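Local coordinates for DNA replication and repair protein RecF (Caldanaerobacter subterraneus subsp. tengcongensis, PDB 5Z69) that probably binds ATP and single-stranded DNA as an ABC-type ATPase that acts in DNA replication, recombinational repair and the SOS response, at residues N45-I50 / F346-S351. Sequence-based numbering, arbitrary orientation.
Sequences NLLEAI and FITHTS. With AGS (phosphothiophosphoric acid-adenylate ester), chain C.
Leu-47 and Thr-348 meet tip to tip: the CD2 methyl of Leu-47 lies 3.6 Å from CG2 of Thr-348, while its other methyl, CD1, also leans on CB of Phe-346. One turn on, Ile-50 sets its CD1 over a face of the Phe-346 ring, 4.2 Å from the centroid and 19° off the normal, a CH-pi contact displaced toward the ring's CD1 edge. Rotation about the first side-chain bond divides the two branches of Thr-348 (chi1 60°): the methyl goes to the leucine, and OG1 comes to 3.7 Å from the thiophosphate sulfur S1G of the ATP analogue. That hydroxyl is held by hydrogen bonds with Asp-323 N and Asp-322 OD1.

Asn-45 touches the nucleotide rather than the strand. Its backbone N gives O1A of the alpha-phosphate a 2.9 Å hydrogen bond, nearly straight at 165°, and its ND2 reaches the ribose O4' only weakly, at 3.4 Å. Asn-20 and Arg-60 bond the two ends of the amide; an alanine here would probably leave both residues without this partner and take away the weak bond to the ribose.

The contact illustrates how a P-loop ATPase ties its Walker A helix to the central sheet. Residues 45-50 of helix 43-55 run nearly antiparallel to residues 346-349 of strand 345-349, whose neighbours are strands 318-321 and 32-36; Leu-320 meets both Ile-50 and Phe-346, and Leu-10 of strand 9-16, in the antiparallel sheet, touches the same pair.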
loop_
_atom_site.group_PDB
_atom_site.type_symbol
_atom_site.label_atom_id
_atom_site.label_comp_id
_atom_site.label_asym_id
_atom_site.label_seq_id
_atom_site.Cartn_x
_atom_site.Cartn_y
_atom_site.Cartn_z
ATOM N N ASN A 45 7.621 2.157 35.499
ATOM C CA ASN A 45 9.002 1.717 35.604
ATOM C C ASN A 45 9.088 0.234 36.051
ATOM O O ASN A 45 9.908 -0.525 35.556
ATOM C CB ASN A 45 9.780 2.610 36.583
ATOM C CG ASN A 45 9.895 4.056 36.098
ATOM O OD1 ASN A 45 9.659 4.347 34.938
ATOM N ND2 ASN A 45 10.253 4.962 37.004
ATOM N N LEU A 46 8.224 -0.174 36.971
ATOM C CA LEU A 46 8.293 -1.556 37.459
ATOM C C LEU A 46 7.844 -2.528 36.364
ATOM O O LEU A 46 8.462 -3.592 36.176
ATOM C CB LEU A 46 7.464 -1.724 38.728
ATOM C CG LEU A 46 7.270 -3.167 39.207
ATOM C CD1 LEU A 46 8.589 -3.843 39.567
ATOM C CD2 LEU A 46 6.324 -3.183 40.400
ATOM N N LEU A 47 6.778 -2.176 35.648
ATOM C CA LEU A 47 6.356 -2.968 34.493
ATOM C C LEU A 47 7.442 -3.017 33.428
ATOM O O LEU A 47 7.684 -4.070 32.810
ATOM C CB LEU A 47 5.066 -2.399 33.896
ATOM C CG LEU A 47 3.775 -3.137 34.281
ATOM C CD1 LEU A 47 3.739 -3.409 35.759
ATOM C CD2 LEU A 47 2.553 -2.364 33.883
ATOM N N GLU A 48 8.125 -1.890 33.234
ATOM C CA GLU A 48 9.229 -1.845 32.294
ATOM C C GLU A 48 10.343 -2.803 32.738
ATOM O O GLU A 48 10.962 -3.469 31.915
ATOM C CB GLU A 48 9.767 -0.415 32.169
ATOM C CG GLU A 48 10.920 -0.223 31.176
ATOM C CD GLU A 48 11.356 1.255 31.076
ATOM O OE1 GLU A 48 11.403 1.809 29.952
ATOM O OE2 GLU A 48 11.637 1.859 32.123
ATOM N N ALA A 49 10.596 -2.872 34.038
ATOM C CA ALA A 49 11.599 -3.802 34.556
ATOM C C ALA A 49 11.162 -5.254 34.335
ATOM O O ALA A 49 11.965 -6.108 33.965
ATOM C CB ALA A 49 11.861 -3.532 36.040
ATOM N N ILE A 50 9.887 -5.539 34.554
ATOM C CA ILE A 50 9.389 -6.893 34.329
ATOM C C ILE A 50 9.430 -7.265 32.848
ATOM O O ILE A 50 9.895 -8.344 32.498
ATOM C CB ILE A 50 7.970 -7.055 34.866
ATOM C CG1 ILE A 50 7.996 -6.840 36.373
ATOM C CG2 ILE A 50 7.438 -8.449 34.528
ATOM C CD1 ILE A 50 6.657 -6.509 36.979
ATOM N N PHE A 346 -0.150 -8.260 36.162
ATOM C CA PHE A 346 0.354 -7.100 36.862
ATOM C C PHE A 346 -0.437 -5.927 36.346
ATOM O O PHE A 346 -0.383 -5.614 35.161
ATOM C CB PHE A 346 1.871 -6.929 36.640
ATOM C CG PHE A 346 2.692 -8.009 37.303
ATOM C CD1 PHE A 346 3.240 -7.805 38.564
ATOM C CD2 PHE A 346 2.887 -9.239 36.674
ATOM C CE1 PHE A 346 3.974 -8.820 39.193
ATOM C CE2 PHE A 346 3.607 -10.266 37.300
ATOM C CZ PHE A 346 4.149 -10.056 38.563
ATOM N N ILE A 347 -1.205 -5.307 37.233
ATOM C CA ILE A 347 -2.089 -4.219 36.835
ATOM C C ILE A 347 -1.742 -2.923 37.565
ATOM O O ILE A 347 -1.695 -2.880 38.799
ATOM C CB ILE A 347 -3.577 -4.574 37.098
ATOM C CG1 ILE A 347 -3.981 -5.819 36.305
ATOM C CG2 ILE A 347 -4.478 -3.413 36.687
ATOM C CD1 ILE A 347 -5.419 -6.280 36.577
ATOM N N THR A 348 -1.499 -1.861 36.802
ATOM C CA THR A 348 -1.213 -0.578 37.416
ATOM C C THR A 348 -2.476 0.253 37.513
ATOM O O THR A 348 -3.334 0.228 36.622
ATOM C CB THR A 348 -0.127 0.220 36.648
ATOM O OG1 THR A 348 -0.559 0.458 35.310
ATOM C CG2 THR A 348 1.188 -0.548 36.624
ATOM N N HIS A 349 -2.590 1.000 38.602
ATOM C CA HIS A 349 -3.757 1.848 38.791
ATOM C C HIS A 349 -3.443 3.000 39.738
ATOM O O HIS A 349 -2.365 3.064 40.316
ATOM C CB HIS A 349 -4.940 1.020 39.321
ATOM C CG HIS A 349 -6.281 1.619 39.019
ATOM N ND1 HIS A 349 -6.552 2.272 37.836
ATOM C CD2 HIS A 349 -7.424 1.662 39.742
ATOM C CE1 HIS A 349 -7.804 2.693 37.845
ATOM N NE2 HIS A 349 -8.355 2.336 38.990
ATOM N N THR A 350 -4.408 3.902 39.879
ATOM C CA THR A 350 -4.339 5.043 40.782
ATOM C C THR A 350 -4.802 4.684 42.194
ATOM O O THR A 350 -4.263 5.187 43.176
ATOM C CB THR A 350 -5.198 6.210 40.228
ATOM O OG1 THR A 350 -4.524 6.801 39.111
ATOM C CG2 THR A 350 -5.441 7.275 41.285
ATOM N N SER A 351 -5.791 3.800 42.294
ATOM C CA SER A 351 -6.331 3.396 43.597
ATOM C C SER A 351 -6.339 1.888 43.723
ATOM O O SER A 351 -6.170 1.187 42.720
ATOM C CB SER A 351 -7.758 3.926 43.793
ATOM O OG SER A 351 -8.688 3.139 43.066
HETATM P PG AGS C . 2.370 5.214 34.686
HETATM S S1G AGS C . 1.168 3.744 35.147
HETATM O O2G AGS C . 1.613 6.573 34.868
HETATM O O3G AGS C . 2.719 5.049 33.174
HETATM P PB AGS C . 4.056 6.251 36.705
HETATM O O1B AGS C . 4.096 5.661 38.075
HETATM O O2B AGS C . 3.027 7.390 36.609
HETATM O O3B AGS C . 3.680 5.161 35.576
HETATM P PA AGS C . 6.790 6.134 36.047
HETATM O O1A AGS C . 6.682 4.708 36.605
HETATM O O2A AGS C . 7.012 6.306 34.576
HETATM O O3A AGS C . 5.464 6.940 36.426
HETATM O "O5'" AGS C . 7.876 6.922 36.827
HETATM C "C5'" AGS C . 8.791 7.711 36.118
HETATM C "C4'" AGS C . 9.366 8.629 37.152
HETATM O "O4'" AGS C . 10.739 8.253 37.402
HETATM C "C3'" AGS C . 9.392 10.094 36.729
HETATM O "O3'" AGS C . 9.183 10.941 37.853
HETATM C "C2'" AGS C . 10.772 10.227 36.080
HETATM O "O2'" AGS C . 11.296 11.548 36.181
HETATM C "C1'" AGS C . 11.612 9.255 36.918
HETATM N N9 AGS C . 12.688 8.618 36.176
HETATM C C8 AGS C . 12.670 8.191 34.870
HETATM N N7 AGS C . 13.804 7.679 34.462
HETATM C C5 AGS C . 14.628 7.767 35.570
HETATM C C6 AGS C . 15.968 7.399 35.797
HETATM N N6 AGS C . 16.740 6.822 34.871
HETATM N N1 AGS C . 16.497 7.649 37.016
HETATM C C2 AGS C . 15.724 8.220 37.946
HETATM N N3 AGS C . 14.451 8.613 37.852
HETATM C C4 AGS C . 13.960 8.353 36.633
#